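Local coordinates for D-isomer specific 2-hydroxyacid dehydrogenase family protein (Desulfovibrio vulgaris, PDB 5TX7) that catalyses the NAD-dependent interconversion of D-2-hydroxyacids and the corresponding 2-oxoacids, at the interface of chains A and B. Residues are numbered along the deposited sequence; one frame, centred on the assembly and turned at random. Chains: chain A/B, D-isomer specific 2-hydroxyacid dehydrogenase family protein.

Contact 1: the interface of chains A and B. Residues chain A 112, 116, 118, 143; chain B 106, 109-110, 113, 282.
A:Arg116, whose guanidinium lies beside B:His106 of the partner, is tied within its own chain by a bond of 2.8 Å from its NE to the amide oxygen OE1 of A:Gln143. OE1 sits at the guanidinium edge and in its plane, although NE comes from above the amide's own carbonyl plane. In the reverse direction, NE2 of A:Gln143 donates almost straight to the backbone O of A:Arg116 at 2.9 Å. Glutamine suits this place because one side chain can both accept and donate, closing the end of helix 100-116. This is the helix-packing part of the two-fold homodimer interface, where the 100-116 helices of both chains meet. Bends at chi2 (-58°) and chi3 (-70°) turn the guanidinium away from its own helix and towards B:His106, bringing NH2 to 3.5 Å from ND1, with guanidinium and imidazole planes 35° apart. Nearer the backbone, CG of A:Arg116 rests on the methyl CB of B:Ala109, 3.8 Å away. Alanine lets the helices approach closely, and A:Leu112 packs its CD1 on the same residue. A:Thr118 turns its methyl CG2 to B:Ala109 CB and, at 3.7 Å, to CE1 of B:His106, while its hydroxyl OG1 lies 3.5 Å from CB of B:Glu113.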
loop_
_atom_site.group_PDB
_atom_site.type_symbol
_atom_site.label_atom_id
_atom_site.label_comp_id
_atom_site.label_asym_id
_atom_site.label_seq_id
_atom_site.Cartn_x
_atom_site.Cartn_y
_atom_site.Cartn_z
ATOM N N LEU A 112 -4.066 -0.310 3.461
ATOM C CA LEU A 112 -3.859 1.069 3.032
ATOM C C LEU A 112 -4.934 1.577 2.095
ATOM O O LEU A 112 -5.228 2.778 2.104
ATOM C CB LEU A 112 -2.478 1.260 2.398
ATOM C CG LEU A 112 -1.325 1.252 3.395
ATOM C CD1 LEU A 112 -0.003 1.188 2.642
ATOM C CD2 LEU A 112 -1.376 2.475 4.282
ATOM N N ARG A 116 -6.682 4.959 3.169
ATOM C CA ARG A 116 -6.559 6.130 2.266
ATOM C C ARG A 116 -7.547 6.117 1.100
ATOM O O ARG A 116 -7.890 7.181 0.582
ATOM C CB ARG A 116 -5.138 6.187 1.704
ATOM C CG ARG A 116 -4.019 5.970 2.723
ATOM C CD ARG A 116 -4.080 6.979 3.851
ATOM N NE ARG A 116 -3.718 8.332 3.400
ATOM C CZ ARG A 116 -2.650 9.033 3.772
ATOM N NH1 ARG A 116 -1.748 8.549 4.636
ATOM N NH2 ARG A 116 -2.483 10.248 3.258
ATOM N N THR A 118 -7.185 5.217 -2.083
ATOM C CA THR A 118 -6.556 5.937 -3.209
ATOM C C THR A 118 -7.318 5.737 -4.486
ATOM O O THR A 118 -7.503 6.677 -5.242
ATOM C CB THR A 118 -5.108 5.532 -3.478
ATOM O OG1 THR A 118 -5.043 4.122 -3.678
ATOM C CG2 THR A 118 -4.213 5.966 -2.320
ATOM N N GLN A 143 -8.603 10.345 5.690
ATOM C CA GLN A 143 -7.282 9.759 5.493
ATOM C C GLN A 143 -6.731 9.323 6.829
ATOM O O GLN A 143 -6.658 10.141 7.746
ATOM C CB GLN A 143 -6.356 10.780 4.823
ATOM C CG GLN A 143 -6.788 11.200 3.423
ATOM C CD GLN A 143 -6.848 10.019 2.473
ATOM O OE1 GLN A 143 -5.824 9.566 1.936
ATOM N NE2 GLN A 143 -8.049 9.492 2.280
ATOM N N HIS B 106 1.362 7.617 2.291
ATOM C CA HIS B 106 0.639 7.809 1.028
ATOM C C HIS B 106 1.437 7.351 -0.203
ATOM O O HIS B 106 0.856 6.840 -1.162
ATOM C CB HIS B 106 0.169 9.264 0.861
ATOM C CG HIS B 106 -0.913 9.417 -0.160
ATOM N ND1 HIS B 106 -2.166 8.877 0.012
ATOM C CD2 HIS B 106 -0.919 10.017 -1.374
ATOM C CE1 HIS B 106 -2.904 9.152 -1.048
ATOM N NE2 HIS B 106 -2.170 9.836 -1.906
ATOM N N ALA B 109 0.658 3.783 -0.171
ATOM C CA ALA B 109 -0.745 3.554 -0.557
ATOM C C ALA B 109 -0.871 3.652 -2.066
ATOM O O ALA B 109 -1.509 2.812 -2.674
ATOM C CB ALA B 109 -1.682 4.533 0.115
ATOM N N LEU B 110 -0.240 4.653 -2.682
ATOM C CA LEU B 110 -0.258 4.774 -4.147
ATOM C C LEU B 110 0.469 3.608 -4.809
ATOM O O LEU B 110 -0.052 2.991 -5.728
ATOM C CB LEU B 110 0.391 6.093 -4.596
ATOM C CG LEU B 110 -0.356 7.364 -4.245
ATOM C CD1 LEU B 110 0.567 8.566 -4.374
ATOM C CD2 LEU B 110 -1.595 7.539 -5.114
ATOM N N GLU B 113 -1.326 0.141 -4.430
ATOM C CA GLU B 113 -2.507 0.101 -5.266
ATOM C C GLU B 113 -2.145 -0.030 -6.731
ATOM O O GLU B 113 -2.857 -0.703 -7.462
ATOM C CB GLU B 113 -3.442 1.278 -5.035
ATOM C CG GLU B 113 -4.806 1.124 -5.711
ATOM C CD GLU B 113 -5.681 -0.033 -5.157
ATOM O OE1 GLU B 113 -6.859 -0.065 -5.492
ATOM O OE2 GLU B 113 -5.261 -0.928 -4.375
ATOM N N LEU B 282 -2.315 6.347 -11.338
ATOM C CA LEU B 282 -3.162 6.597 -10.173
ATOM C C LEU B 282 -3.007 8.050 -9.690
ATOM O O LEU B 282 -1.894 8.503 -9.472
ATOM C CB LEU B 282 -2.795 5.614 -9.067
ATOM C CG LEU B 282 -3.839 5.398 -7.959
ATOM C CD1 LEU B 282 -5.158 4.839 -8.469
ATOM C CD2 LEU B 282 -3.288 4.473 -6.896
#

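Contact 2: the interface of chains A and B. Residues chain A 14, 16, 292, 295; chain B 139, 142-143.
This is a mixed polar and water-mediated part of a two-fold symmetric homodimer interface, joining A:Arg295 and A:Arg292 to a loop of chain B and so probably steadying the dimer. A bend at chi3 (-65°) turns the guanidinium of A:Arg295 to A:Asp16, which it grips end-on: NH1 reaches OD1 at 2.9 Å on its syn lone pair, and NH2 meets OD2 at 3.0 Å. Fixed in orientation by this two-point grip, the guanidinium offers a face to B:Trp139, whose CZ2 lies 3.7 Å above its plane and towards the rim, with the two planes 30° apart. A broad indole suits a flat cation approached in this way, and A:Pro14 adds its CG against the same CZ2. The indole's N-H is used at its edge, where NE1 bonds in plane to water 1. That water also contacts OD2 of A:Asp16 and, at 2.8 Å, the hydroxyl OG1 of B:Thr142, joining polar groups of both chains. Water 2, set over one face of the indole, links NH2 of A:Arg295 to the backbone N of B:Gln143. A direct bond also crosses, in the manner of a cap at the start of helix 292-310: A:Arg292 N donates to O of B:Gln143 at 2.9 Å.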
loop_
_atom_site.group_PDB
_atom_site.type_symbol
_atom_site.label_atom_id
_atom_site.label_comp_id
_atom_site.label_asym_id
_atom_site.label_seq_id
_atom_site.Cartn_x
_atom_site.Cartn_y
_atom_site.Cartn_z
ATOM N N PRO A 14 0.698 -17.151 -16.659
ATOM C CA PRO A 14 -0.211 -16.667 -17.699
ATOM C C PRO A 14 0.542 -15.795 -18.713
ATOM O O PRO A 14 0.077 -14.704 -19.087
ATOM C CB PRO A 14 -1.225 -15.862 -16.891
ATOM C CG PRO A 14 -0.368 -15.247 -15.811
ATOM C CD PRO A 14 0.623 -16.306 -15.452
ATOM N N ASP A 16 3.749 -14.444 -18.421
ATOM C CA ASP A 16 4.679 -13.416 -17.922
ATOM C C ASP A 16 5.937 -13.942 -17.242
ATOM O O ASP A 16 6.790 -13.163 -16.867
ATOM C CB ASP A 16 3.957 -12.394 -17.028
ATOM C CG ASP A 16 3.314 -13.009 -15.783
ATOM O OD1 ASP A 16 3.400 -14.221 -15.543
ATOM O OD2 ASP A 16 2.667 -12.259 -15.040
ATOM N N ARG A 292 4.311 -11.620 -9.492
ATOM C CA ARG A 292 5.173 -12.204 -10.509
ATOM C C ARG A 292 6.468 -12.779 -9.904
ATOM O O ARG A 292 6.935 -13.814 -10.346
ATOM C CB ARG A 292 5.492 -11.207 -11.618
ATOM C CG ARG A 292 6.274 -11.833 -12.767
ATOM C CD ARG A 292 6.059 -11.170 -14.102
ATOM N NE ARG A 292 6.252 -9.756 -13.958
ATOM C CZ ARG A 292 7.441 -9.180 -13.808
ATOM N NH1 ARG A 292 8.580 -9.903 -13.806
ATOM N NH2 ARG A 292 7.489 -7.857 -13.654
ATOM N N ARG A 295 5.565 -16.250 -8.133
ATOM C CA ARG A 295 5.337 -17.274 -9.132
ATOM C C ARG A 295 6.652 -17.715 -9.801
ATOM O O ARG A 295 6.866 -18.890 -10.052
ATOM C CB ARG A 295 4.270 -16.804 -10.137
ATOM C CG ARG A 295 2.888 -16.751 -9.481
ATOM C CD ARG A 295 1.742 -16.272 -10.358
ATOM N NE ARG A 295 1.850 -14.882 -10.783
ATOM C CZ ARG A 295 2.288 -14.446 -11.972
ATOM N NH1 ARG A 295 2.726 -15.271 -12.915
ATOM N NH2 ARG A 295 2.294 -13.134 -12.225
ATOM N N TRP B 139 -6.782 -12.324 -11.949
ATOM C CA TRP B 139 -6.307 -10.972 -11.843
ATOM C C TRP B 139 -6.357 -10.309 -13.228
ATOM O O TRP B 139 -5.917 -10.894 -14.219
ATOM C CB TRP B 139 -4.915 -10.872 -11.192
ATOM C CG TRP B 139 -3.803 -11.676 -11.821
ATOM C CD1 TRP B 139 -2.980 -11.302 -12.859
ATOM C CD2 TRP B 139 -3.380 -12.984 -11.428
ATOM N NE1 TRP B 139 -2.081 -12.319 -13.142
ATOM C CE2 TRP B 139 -2.299 -13.352 -12.271
ATOM C CE3 TRP B 139 -3.805 -13.877 -10.442
ATOM C CZ2 TRP B 139 -1.639 -14.572 -12.148
ATOM C CZ3 TRP B 139 -3.151 -15.105 -10.329
ATOM C CH2 TRP B 139 -2.081 -15.436 -11.176
ATOM N N THR B 142 -1.508 -7.546 -13.389
ATOM C CA THR B 142 -0.419 -8.314 -12.808
ATOM C C THR B 142 -0.110 -7.848 -11.384
ATOM O O THR B 142 0.001 -6.652 -11.128
ATOM C CB THR B 142 0.846 -8.253 -13.667
ATOM O OG1 THR B 142 0.593 -8.921 -14.918
ATOM C CG2 THR B 142 2.003 -8.969 -12.971
ATOM N N GLN B 143 -0.007 -8.814 -10.473
ATOM C CA GLN B 143 0.334 -8.568 -9.079
ATOM C C GLN B 143 1.868 -8.440 -8.993
ATOM O O GLN B 143 2.618 -9.296 -9.439
ATOM C CB GLN B 143 -0.173 -9.683 -8.170
ATOM C CG GLN B 143 -1.680 -9.866 -8.201
ATOM C CD GLN B 143 -2.417 -8.628 -7.707
ATOM O OE1 GLN B 143 -2.541 -8.393 -6.512
ATOM N NE2 GLN B 143 -2.889 -7.822 -8.635
HETATM O O HOH W 1 -0.047 -11.629 -15.203
HETATM O O HOH W 2 0.260 -11.829 -10.861
#

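Contact 3: the interface of chains A and B. Residues chain A 11, 52, 286, 289-290; chain B 136-137, 139.
With chi1 of 66° in A:Trp289 and 60° in B:Trp136, each CG stands between its backbone N and carbonyl carbon, the crowded position, and the two indoles are sent towards each other from opposite directions. B:Trp136 leads with its benzo corner, CH2 lying 3.4 Å from CZ2 of A:Trp289. Next to it, CZ3 of B:Trp136 sits over the centre of the A:His286 imidazole, 3.8 Å above its plane, and the planes stand 83° apart in an edge-to-face pairing. By family, A:His286 is the acid-base histidine of the active site, so a tryptophan of the partner covers one of its faces; the large rigid ring suits that reach across the dimer. A:Trp289 is itself fixed at its edge, where NE1 donates to the backbone O of A:His286 at 2.9 Å, and the methyl of A:Ala290 covers the face turned from B:Trp136. That small CB also reaches CZ3 of B:Trp139, 3.6 Å away, and so fits between two indoles. B:Cys137 tucks SG near CG2 of A:Thr11, a small side chain whose polarisable sulfur packs well against a methyl and the indole edge of A:Trp289. A:Asn52 brings its amide up to CZ2 of B:Trp136, the amide plane turned steeply against the ring. Water 3 lies at the indole edge, bridging NE1 of B:Trp136 at 2.8 Å to the hydroxyl OG1 of A:Thr11.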
loop_
_atom_site.group_PDB
_atom_site.type_symbol
_atom_site.label_atom_id
_atom_site.label_comp_id
_atom_site.label_asym_id
_atom_site.label_seq_id
_atom_site.Cartn_x
_atom_site.Cartn_y
_atom_site.Cartn_z
ATOM N N THR A 11 -2.592 -20.182 -14.068
ATOM C CA THR A 11 -2.432 -19.327 -12.882
ATOM C C THR A 11 -0.960 -19.176 -12.425
ATOM O O THR A 11 -0.568 -18.093 -11.998
ATOM C CB THR A 11 -3.287 -19.801 -11.673
ATOM O OG1 THR A 11 -2.978 -21.155 -11.351
ATOM C CG2 THR A 11 -4.797 -19.706 -11.976
ATOM N N ASN A 52 -1.680 -27.488 -9.310
ATOM C CA ASN A 52 -1.913 -26.448 -8.327
ATOM C C ASN A 52 -3.173 -26.842 -7.554
ATOM O O ASN A 52 -3.097 -27.192 -6.390
ATOM C CB ASN A 52 -2.036 -25.074 -9.013
ATOM C CG ASN A 52 -1.937 -23.915 -8.040
ATOM O OD1 ASN A 52 -2.241 -24.047 -6.858
ATOM N ND2 ASN A 52 -1.499 -22.764 -8.545
ATOM N N HIS A 286 -8.558 -14.234 -4.157
ATOM C CA HIS A 286 -7.558 -15.228 -3.796
ATOM C C HIS A 286 -6.278 -15.095 -4.617
ATOM O O HIS A 286 -5.820 -16.053 -5.231
ATOM C CB HIS A 286 -8.169 -16.622 -3.920
ATOM C CG HIS A 286 -7.476 -17.664 -3.108
ATOM N ND1 HIS A 286 -8.054 -18.887 -2.831
ATOM C CD2 HIS A 286 -6.255 -17.677 -2.521
ATOM C CE1 HIS A 286 -7.209 -19.614 -2.117
ATOM N NE2 HIS A 286 -6.119 -18.897 -1.900
ATOM N N TRP A 289 -1.071 -14.518 -2.909
ATOM C CA TRP A 289 0.099 -15.361 -3.258
ATOM C C TRP A 289 0.773 -15.076 -4.586
ATOM O O TRP A 289 1.838 -15.641 -4.868
ATOM C CB TRP A 289 -0.341 -16.838 -3.317
ATOM C CG TRP A 289 -1.317 -17.095 -4.458
ATOM C CD1 TRP A 289 -2.663 -16.860 -4.452
ATOM C CD2 TRP A 289 -1.002 -17.580 -5.776
ATOM N NE1 TRP A 289 -3.202 -17.179 -5.676
ATOM C CE2 TRP A 289 -2.207 -17.617 -6.507
ATOM C CE3 TRP A 289 0.183 -17.995 -6.403
ATOM C CZ2 TRP A 289 -2.274 -18.068 -7.829
ATOM C CZ3 TRP A 289 0.123 -18.428 -7.728
ATOM C CH2 TRP A 289 -1.101 -18.456 -8.433
ATOM N N ALA A 290 0.151 -14.252 -5.420
ATOM C CA ALA A 290 0.342 -14.329 -6.876
ATOM C C ALA A 290 1.189 -13.247 -7.525
ATOM O O ALA A 290 1.018 -12.986 -8.722
ATOM C CB ALA A 290 -1.016 -14.370 -7.536
ATOM N N TRP B 136 -10.111 -20.868 -10.346
ATOM C CA TRP B 136 -10.300 -20.582 -8.891
ATOM C C TRP B 136 -9.909 -19.172 -8.389
ATOM O O TRP B 136 -10.421 -18.693 -7.380
ATOM C CB TRP B 136 -9.556 -21.649 -8.048
ATOM C CG TRP B 136 -8.053 -21.709 -8.295
ATOM C CD1 TRP B 136 -7.419 -22.368 -9.310
ATOM C CD2 TRP B 136 -7.024 -21.107 -7.507
ATOM N NE1 TRP B 136 -6.069 -22.184 -9.226
ATOM C CE2 TRP B 136 -5.788 -21.430 -8.122
ATOM C CE3 TRP B 136 -7.018 -20.334 -6.340
ATOM C CZ2 TRP B 136 -4.550 -21.016 -7.606
ATOM C CZ3 TRP B 136 -5.766 -19.913 -5.818
ATOM C CH2 TRP B 136 -4.557 -20.257 -6.459
ATOM N N CYS B 137 -8.986 -18.531 -9.074
ATOM C CA CYS B 137 -8.636 -17.143 -8.833
ATOM C C CYS B 137 -8.478 -16.431 -10.166
ATOM O O CYS B 137 -8.535 -17.058 -11.220
ATOM C CB CYS B 137 -7.322 -17.065 -8.066
ATOM S SG CYS B 137 -5.944 -17.750 -8.984
ATOM N N TRP B 139 -6.782 -12.324 -11.949
ATOM C CA TRP B 139 -6.307 -10.972 -11.843
ATOM C C TRP B 139 -6.357 -10.309 -13.228
ATOM O O TRP B 139 -5.917 -10.894 -14.219
ATOM C CB TRP B 139 -4.915 -10.872 -11.192
ATOM C CG TRP B 139 -3.803 -11.676 -11.821
ATOM C CD1 TRP B 139 -2.980 -11.302 -12.859
ATOM C CD2 TRP B 139 -3.380 -12.984 -11.428
ATOM N NE1 TRP B 139 -2.081 -12.319 -13.142
ATOM C CE2 TRP B 139 -2.299 -13.352 -12.271
ATOM C CE3 TRP B 139 -3.805 -13.877 -10.442
ATOM C CZ2 TRP B 139 -1.639 -14.572 -12.148
ATOM C CZ3 TRP B 139 -3.151 -15.105 -10.329
ATOM C CH2 TRP B 139 -2.081 -15.436 -11.176
HETATM O O HOH W 3 -4.827 -23.189 -11.513
#

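Contact 4: the interface of chains A and B. Residues chain A 262, 267, 283-286; chain B 125, 130.
A:Pro285 lies across one face of the B:Trp130 indole, with CA 3.6 Å from the centroid of the six-membered ring and CB over the five-membered ring at 3.9 Å. Both are CH-pi contacts, well suited to a proline, whose rigid ring and polarised C-H groups match a flat aromatic surface. B:Trp130 reaches out with CG anti to its backbone N (chi1 -153°), which carries the benzo part towards the catalytic loop of chain A. At the CZ2-CH2 corner it meets A:Glu267, whose extended chain crosses the ring at a slant, CG 3.7 Å from CH2, with carboxylate and indole planes 39° apart. OE1 of that glutamate, while beside CZ2 of B:Trp130, accepts from ND1 of A:His286 at 2.8 Å through its syn lone pair. This is the Glu-His pair typical of the family's active site. A little further along, B:Ile125 points its slender CD1 between A:Ile283 and A:Pro285, crossing A:Ile283 at about a right angle, CD1 to CG2 3.7 Å. Behind the seam, A:Thr284 OG1 donates to OD1 of A:Asp262 at 2.6 Å and probably anchors the segment that follows strand 281-283. The partner's tryptophan and isoleucine thus buttress the segment carrying the catalytic histidine, plausibly coupling dimer formation to an ordered active site.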
loop_
_atom_site.group_PDB
_atom_site.type_symbol
_atom_site.label_atom_id
_atom_site.label_comp_id
_atom_site.label_asym_id
_atom_site.label_seq_id
_atom_site.Cartn_x
_atom_site.Cartn_y
_atom_site.Cartn_z
ATOM N N ASP A 262 -8.954 -11.616 1.126
ATOM C CA ASP A 262 -8.509 -12.257 -0.091
ATOM C C ASP A 262 -9.075 -13.695 -0.251
ATOM O O ASP A 262 -8.903 -14.348 -1.283
ATOM C CB ASP A 262 -7.001 -12.277 -0.133
ATOM C CG ASP A 262 -6.479 -12.611 -1.506
ATOM O OD1 ASP A 262 -6.888 -11.940 -2.497
ATOM O OD2 ASP A 262 -5.695 -13.590 -1.585
ATOM N N GLU A 267 -15.697 -19.998 -2.505
ATOM C CA GLU A 267 -15.044 -19.335 -3.635
ATOM C C GLU A 267 -15.369 -20.087 -4.940
ATOM O O GLU A 267 -15.035 -21.260 -5.056
ATOM C CB GLU A 267 -13.533 -19.303 -3.412
ATOM C CG GLU A 267 -13.066 -18.476 -2.207
ATOM C CD GLU A 267 -11.571 -18.643 -1.901
ATOM O OE1 GLU A 267 -10.807 -18.953 -2.830
ATOM O OE2 GLU A 267 -11.145 -18.466 -0.730
ATOM N N ILE A 283 -12.622 -6.892 -1.082
ATOM C CA ILE A 283 -12.465 -8.306 -1.381
ATOM C C ILE A 283 -11.633 -8.454 -2.656
ATOM O O ILE A 283 -11.862 -7.765 -3.649
ATOM C CB ILE A 283 -13.816 -9.024 -1.532
ATOM C CG1 ILE A 283 -14.705 -8.725 -0.318
ATOM C CG2 ILE A 283 -13.605 -10.531 -1.666
ATOM C CD1 ILE A 283 -16.060 -9.417 -0.360
ATOM N N THR A 284 -10.659 -9.355 -2.613
ATOM C CA THR A 284 -9.828 -9.655 -3.764
ATOM C C THR A 284 -9.889 -11.177 -4.000
ATOM O O THR A 284 -10.050 -11.928 -3.056
ATOM C CB THR A 284 -8.359 -9.157 -3.547
ATOM O OG1 THR A 284 -7.863 -9.588 -2.287
ATOM C CG2 THR A 284 -8.304 -7.639 -3.543
ATOM N N PRO A 285 -9.781 -11.627 -5.271
ATOM C CA PRO A 285 -10.092 -13.008 -5.625
ATOM C C PRO A 285 -8.940 -14.006 -5.415
ATOM O O PRO A 285 -8.406 -14.552 -6.386
ATOM C CB PRO A 285 -10.463 -12.885 -7.108
ATOM C CG PRO A 285 -9.558 -11.820 -7.584
ATOM C CD PRO A 285 -9.565 -10.812 -6.482
ATOM N N HIS A 286 -8.558 -14.234 -4.157
ATOM C CA HIS A 286 -7.558 -15.228 -3.796
ATOM C C HIS A 286 -6.278 -15.095 -4.617
ATOM O O HIS A 286 -5.820 -16.053 -5.231
ATOM C CB HIS A 286 -8.169 -16.622 -3.920
ATOM C CG HIS A 286 -7.476 -17.664 -3.108
ATOM N ND1 HIS A 286 -8.054 -18.887 -2.831
ATOM C CD2 HIS A 286 -6.255 -17.677 -2.521
ATOM C CE1 HIS A 286 -7.209 -19.614 -2.117
ATOM N NE2 HIS A 286 -6.119 -18.897 -1.900
ATOM N N ILE B 125 -15.076 -8.460 -8.864
ATOM C CA ILE B 125 -15.845 -9.443 -8.076
ATOM C C ILE B 125 -17.330 -9.070 -8.024
ATOM O O ILE B 125 -18.176 -9.931 -8.241
ATOM C CB ILE B 125 -15.307 -9.621 -6.624
ATOM C CG1 ILE B 125 -13.990 -10.375 -6.645
ATOM C CG2 ILE B 125 -16.290 -10.419 -5.747
ATOM C CD1 ILE B 125 -13.198 -10.257 -5.372
ATOM N N TRP B 130 -15.466 -13.240 -10.671
ATOM C CA TRP B 130 -14.950 -14.444 -10.015
ATOM C C TRP B 130 -15.740 -15.688 -10.453
ATOM O O TRP B 130 -15.140 -16.729 -10.738
ATOM C CB TRP B 130 -14.951 -14.287 -8.472
ATOM C CG TRP B 130 -13.914 -15.116 -7.729
ATOM C CD1 TRP B 130 -13.188 -16.172 -8.219
ATOM C CD2 TRP B 130 -13.523 -14.975 -6.352
ATOM N NE1 TRP B 130 -12.373 -16.677 -7.247
ATOM C CE2 TRP B 130 -12.554 -15.969 -6.089
ATOM C CE3 TRP B 130 -13.890 -14.096 -5.320
ATOM C CZ2 TRP B 130 -11.942 -16.114 -4.841
ATOM C CZ3 TRP B 130 -13.292 -14.248 -4.069
ATOM C CH2 TRP B 130 -12.322 -15.254 -3.846
#

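Contacts 2, 3 and 4 form one continuous zone: the centres of their C-alpha atoms lie about 9 Å apart from 2 to 3 and from 3 to 4, and about 15 Å from 2 to 4. B:Trp139 belongs to contacts 2 and 3, and A:His286 to contacts 3 and 4. The C-alpha centre of contact 1 lies about 20 to 24 Å from those of the others, yet it uses the same elements in exchanged chains: helix 118-126, strand 281-283 and Gln143 recur. By two-fold symmetry each zone has a twin, so helix packing at contact 1 probably joins two active-site zones, each apparently buttressed by the other subunit.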